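Local coordinates for protein dihydrodipicolinate synthase (Bacteroides thetaiotaomicron, PDB 4XKY) that probably acts as a Schiff-base-forming aldolase of the DapA family, adding pyruvate to an aldehyde or releasing it, as dihydrodipicolinate synthase and N-acetylneuraminate lyase do, at residues 131-136 with 158-163. Numbering follows the deposited sequence.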
ATOM      1  N   LEU A 131      19.458  -9.654 -27.821  1.00 37.13           N
ATOM      2  CA  LEU A 131      19.047  -8.370 -28.391  1.00 35.40           C
ATOM      3  C   LEU A 131      19.248  -7.243 -27.380  1.00 35.32           C
ATOM      4  O   LEU A 131      19.298  -7.498 -26.169  1.00 34.91           O
ATOM      5  CB  LEU A 131      17.567  -8.430 -28.799  1.00 34.65           C
ATOM      6  CG  LEU A 131      17.175  -9.368 -29.951  1.00 34.59           C
ATOM      7  CD1 LEU A 131      15.667  -9.500 -30.050  1.00 33.05           C
ATOM      8  CD2 LEU A 131      17.757  -8.958 -31.303  1.00 35.94           C
ATOM      9  N   PRO A 132      19.336  -5.985 -27.862  1.00 35.75           N
ATOM     10  CA  PRO A 132      19.407  -4.852 -26.936  1.00 35.34           C
ATOM     11  C   PRO A 132      18.184  -4.802 -26.029  1.00 33.93           C
ATOM     12  O   PRO A 132      17.132  -5.349 -26.374  1.00 34.69           O
ATOM     13  CB  PRO A 132      19.421  -3.627 -27.855  1.00 36.48           C
ATOM     14  CG  PRO A 132      19.818  -4.120 -29.200  1.00 36.79           C
ATOM     15  CD  PRO A 132      19.434  -5.563 -29.274  1.00 36.41           C
ATOM     16  N   LEU A 133      18.320  -4.148 -24.885  1.00 33.12           N
ATOM     17  CA  LEU A 133      17.293  -4.181 -23.876  1.00 32.80           C
ATOM     18  C   LEU A 133      16.795  -2.802 -23.524  1.00 32.16           C
ATOM     19  O   LEU A 133      17.588  -1.890 -23.398  1.00 32.39           O
ATOM     20  CB  LEU A 133      17.870  -4.821 -22.617  1.00 34.82           C
ATOM     21  CG  LEU A 133      16.963  -4.817 -21.383  1.00 36.33           C
ATOM     22  CD1 LEU A 133      15.808  -5.747 -21.631  1.00 37.52           C
ATOM     23  CD2 LEU A 133      17.676  -5.277 -20.133  1.00 38.78           C
ATOM     24  N   PHE A 134      15.485  -2.669 -23.332  1.00 32.11           N
ATOM     25  CA  PHE A 134      14.874  -1.502 -22.670  1.00 32.25           C
ATOM     26  C   PHE A 134      14.458  -1.953 -21.274  1.00 33.57           C
ATOM     27  O   PHE A 134      13.852  -3.018 -21.106  1.00 33.81           O
ATOM     28  CB  PHE A 134      13.619  -0.992 -23.417  1.00 31.14           C
ATOM     29  CG  PHE A 134      13.920  -0.290 -24.715  1.00 32.50           C
ATOM     30  CD1 PHE A 134      13.958   1.102 -24.786  1.00 33.51           C
ATOM     31  CD2 PHE A 134      14.190  -1.027 -25.859  1.00 33.31           C
ATOM     32  CE1 PHE A 134      14.243   1.738 -25.984  1.00 35.02           C
ATOM     33  CE2 PHE A 134      14.494  -0.401 -27.049  1.00 34.86           C
ATOM     34  CZ  PHE A 134      14.528   0.986 -27.110  1.00 35.91           C
ATOM     35  N   LEU A 135      14.814  -1.148 -20.280  1.00 34.65           N
ATOM     36  CA  LEU A 135      14.379  -1.352 -18.909  1.00 35.83           C
ATOM     37  C   LEU A 135      13.006  -0.770 -18.749  1.00 36.67           C
ATOM     38  O   LEU A 135      12.689   0.273 -19.344  1.00 34.64           O
ATOM     39  CB  LEU A 135      15.301  -0.616 -17.949  1.00 36.08           C
ATOM     40  CG  LEU A 135      16.757  -1.025 -18.002  1.00 36.89           C
ATOM     41  CD1 LEU A 135      17.541  -0.028 -17.184  1.00 38.04           C
ATOM     42  CD2 LEU A 135      16.906  -2.434 -17.463  1.00 36.87           C
ATOM     43  N   TYR A 136      12.161  -1.413 -17.957  1.00 40.65           N
ATOM     44  CA  TYR A 136      10.921  -0.726 -17.630  1.00 46.56           C
ATOM     45  C   TYR A 136      10.419  -0.871 -16.218  1.00 48.53           C
ATOM     46  O   TYR A 136      10.491  -1.916 -15.575  1.00 42.91           O
ATOM     47  CB  TYR A 136       9.827  -0.928 -18.681  1.00 51.18           C
ATOM     48  CG  TYR A 136       9.010  -2.166 -18.582  1.00 54.00           C
ATOM     49  CD1 TYR A 136       7.748  -2.144 -17.992  1.00 55.88           C
ATOM     50  CD2 TYR A 136       9.466  -3.352 -19.126  1.00 55.54           C
ATOM     51  CE1 TYR A 136       6.978  -3.292 -17.924  1.00 55.97           C
ATOM     52  CE2 TYR A 136       8.703  -4.500 -19.082  1.00 57.80           C
ATOM     53  CZ  TYR A 136       7.464  -4.472 -18.477  1.00 56.13           C
ATOM     54  OH  TYR A 136       6.729  -5.632 -18.428  1.00 53.94           O
ATOM     55  N   PRO A 158      26.510  -1.737 -22.761  1.00 49.57           N
ATOM     56  CA  PRO A 158      26.080  -1.424 -24.129  1.00 47.84           C
ATOM     57  C   PRO A 158      24.841  -2.204 -24.568  1.00 45.60           C
ATOM     58  O   PRO A 158      24.178  -1.803 -25.512  1.00 45.36           O
ATOM     59  CB  PRO A 158      27.292  -1.809 -24.993  1.00 50.20           C
ATOM     60  CG  PRO A 158      28.168  -2.653 -24.147  1.00 51.25           C
ATOM     61  CD  PRO A 158      27.825  -2.403 -22.710  1.00 51.36           C
ATOM     62  N   GLY A 159      24.531  -3.301 -23.889  1.00 43.25           N
ATOM     63  CA  GLY A 159      23.329  -4.077 -24.187  1.00 41.90           C
ATOM     64  C   GLY A 159      22.003  -3.480 -23.710  1.00 39.84           C
ATOM     65  O   GLY A 159      20.935  -4.059 -23.973  1.00 38.14           O
ATOM     66  N   VAL A 160      22.071  -2.341 -23.013  1.00 38.66           N
ATOM     67  CA  VAL A 160      20.908  -1.661 -22.440  1.00 37.89           C
ATOM     68  C   VAL A 160      20.756  -0.311 -23.147  1.00 37.70           C
ATOM     69  O   VAL A 160      21.644   0.525 -23.066  1.00 38.16           O
ATOM     70  CB  VAL A 160      21.091  -1.469 -20.911  1.00 39.32           C
ATOM     71  CG1 VAL A 160      19.874  -0.817 -20.280  1.00 38.48           C
ATOM     72  CG2 VAL A 160      21.317  -2.802 -20.226  1.00 40.29           C
ATOM     73  N   ILE A 161      19.662  -0.091 -23.874  1.00 36.38           N
ATOM     74  CA  ILE A 161      19.589   1.104 -24.747  1.00 37.30           C
ATOM     75  C   ILE A 161      18.466   2.067 -24.400  1.00 36.53           C
ATOM     76  O   ILE A 161      18.331   3.107 -25.016  1.00 36.93           O
ATOM     77  CB  ILE A 161      19.495   0.738 -26.253  1.00 37.19           C
ATOM     78  CG1 ILE A 161      18.280  -0.144 -26.545  1.00 37.20           C
ATOM     79  CG2 ILE A 161      20.775   0.053 -26.698  1.00 39.11           C
ATOM     80  CD1 ILE A 161      18.047  -0.473 -28.022  1.00 37.04           C
ATOM     81  N   GLY A 162      17.651   1.746 -23.414  1.00 36.10           N
ATOM     82  CA  GLY A 162      16.577   2.649 -23.097  1.00 34.82           C
ATOM     83  C   GLY A 162      15.810   2.309 -21.856  1.00 34.53           C
ATOM     84  O   GLY A 162      16.120   1.342 -21.163  1.00 34.70           O
ATOM     85  N   PHE A 163      14.808   3.138 -21.606  1.00 33.65           N
ATOM     86  CA  PHE A 163      14.000   3.083 -20.417  1.00 35.79           C
ATOM     87  C   PHE A 163      12.590   3.558 -20.772  1.00 36.44           C
ATOM     88  O   PHE A 163      12.426   4.560 -21.485  1.00 34.76           O
ATOM     89  CB  PHE A 163      14.641   3.987 -19.364  1.00 37.25           C
ATOM     90  CG  PHE A 163      13.815   4.176 -18.116  1.00 37.57           C
ATOM     91  CD1 PHE A 163      13.809   3.210 -17.124  1.00 37.51           C
ATOM     92  CD2 PHE A 163      13.082   5.336 -17.916  1.00 37.81           C
ATOM     93  CE1 PHE A 163      13.053   3.372 -15.974  1.00 38.33           C
ATOM     94  CE2 PHE A 163      12.340   5.512 -16.755  1.00 38.16           C
ATOM     95  CZ  PHE A 163      12.321   4.525 -15.786  1.00 37.16           C
TER
HETATM   96  O   HOH W   1      20.578  -6.890 -24.045  1.00 43.05           O
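Leu135, Ile161 and Phe163 bury the most surface where strand 133-136 runs parallel to strand 160-163, a pairing interrupted by a beta bulge. Leu133 bonds on both sides of Val160: its N reaches Gly159 O, and its O accepts a nearly straight bond from Ile161 N, 2.8 Å long. The register then slips by one residue between the Leu133-Val160 and Phe134-Gly162 pairs, so Leu135 N binds Gly162 O at 2.9 Å from above the carbonyl plane. Ile161 is the extra residue of the bulge. Its CG1 takes the crowded position between backbone N and carbonyl carbon (chi1 58°), which sets CG1 over one face of the Phe134 ring, 4.1 Å from the centroid; the extended chi2 (176°) then carries CD1 tightly against Pro132 CB at 3.4 Å. The ring's CD1 lies 3.5 Å from Gly162 CA, a position where a beta carbon on Gly162 would clash with it. These are neighbouring strands of a TIM barrel, joined through helix 148-154 in a right-handed beta-alpha-beta crossover. Phe134 faces the barrel interior, near Lys164, the predicted Schiff-base lysine; an alanine here would probably loosen the packing around Ile161 and Gly162 by removing the ring. On the helix-facing side, Leu135 crosses Val160 at about a right angle, CG to CG1 at 3.9 Å, and both rest on Ile154. Phe163, with CG anti to its backbone N, brings CD1 to within 4.2 Å of Leu135 CB while its side chain also meets Ile151. Just before the two strands begin, one water donates to both Leu131 O and Gly159 O.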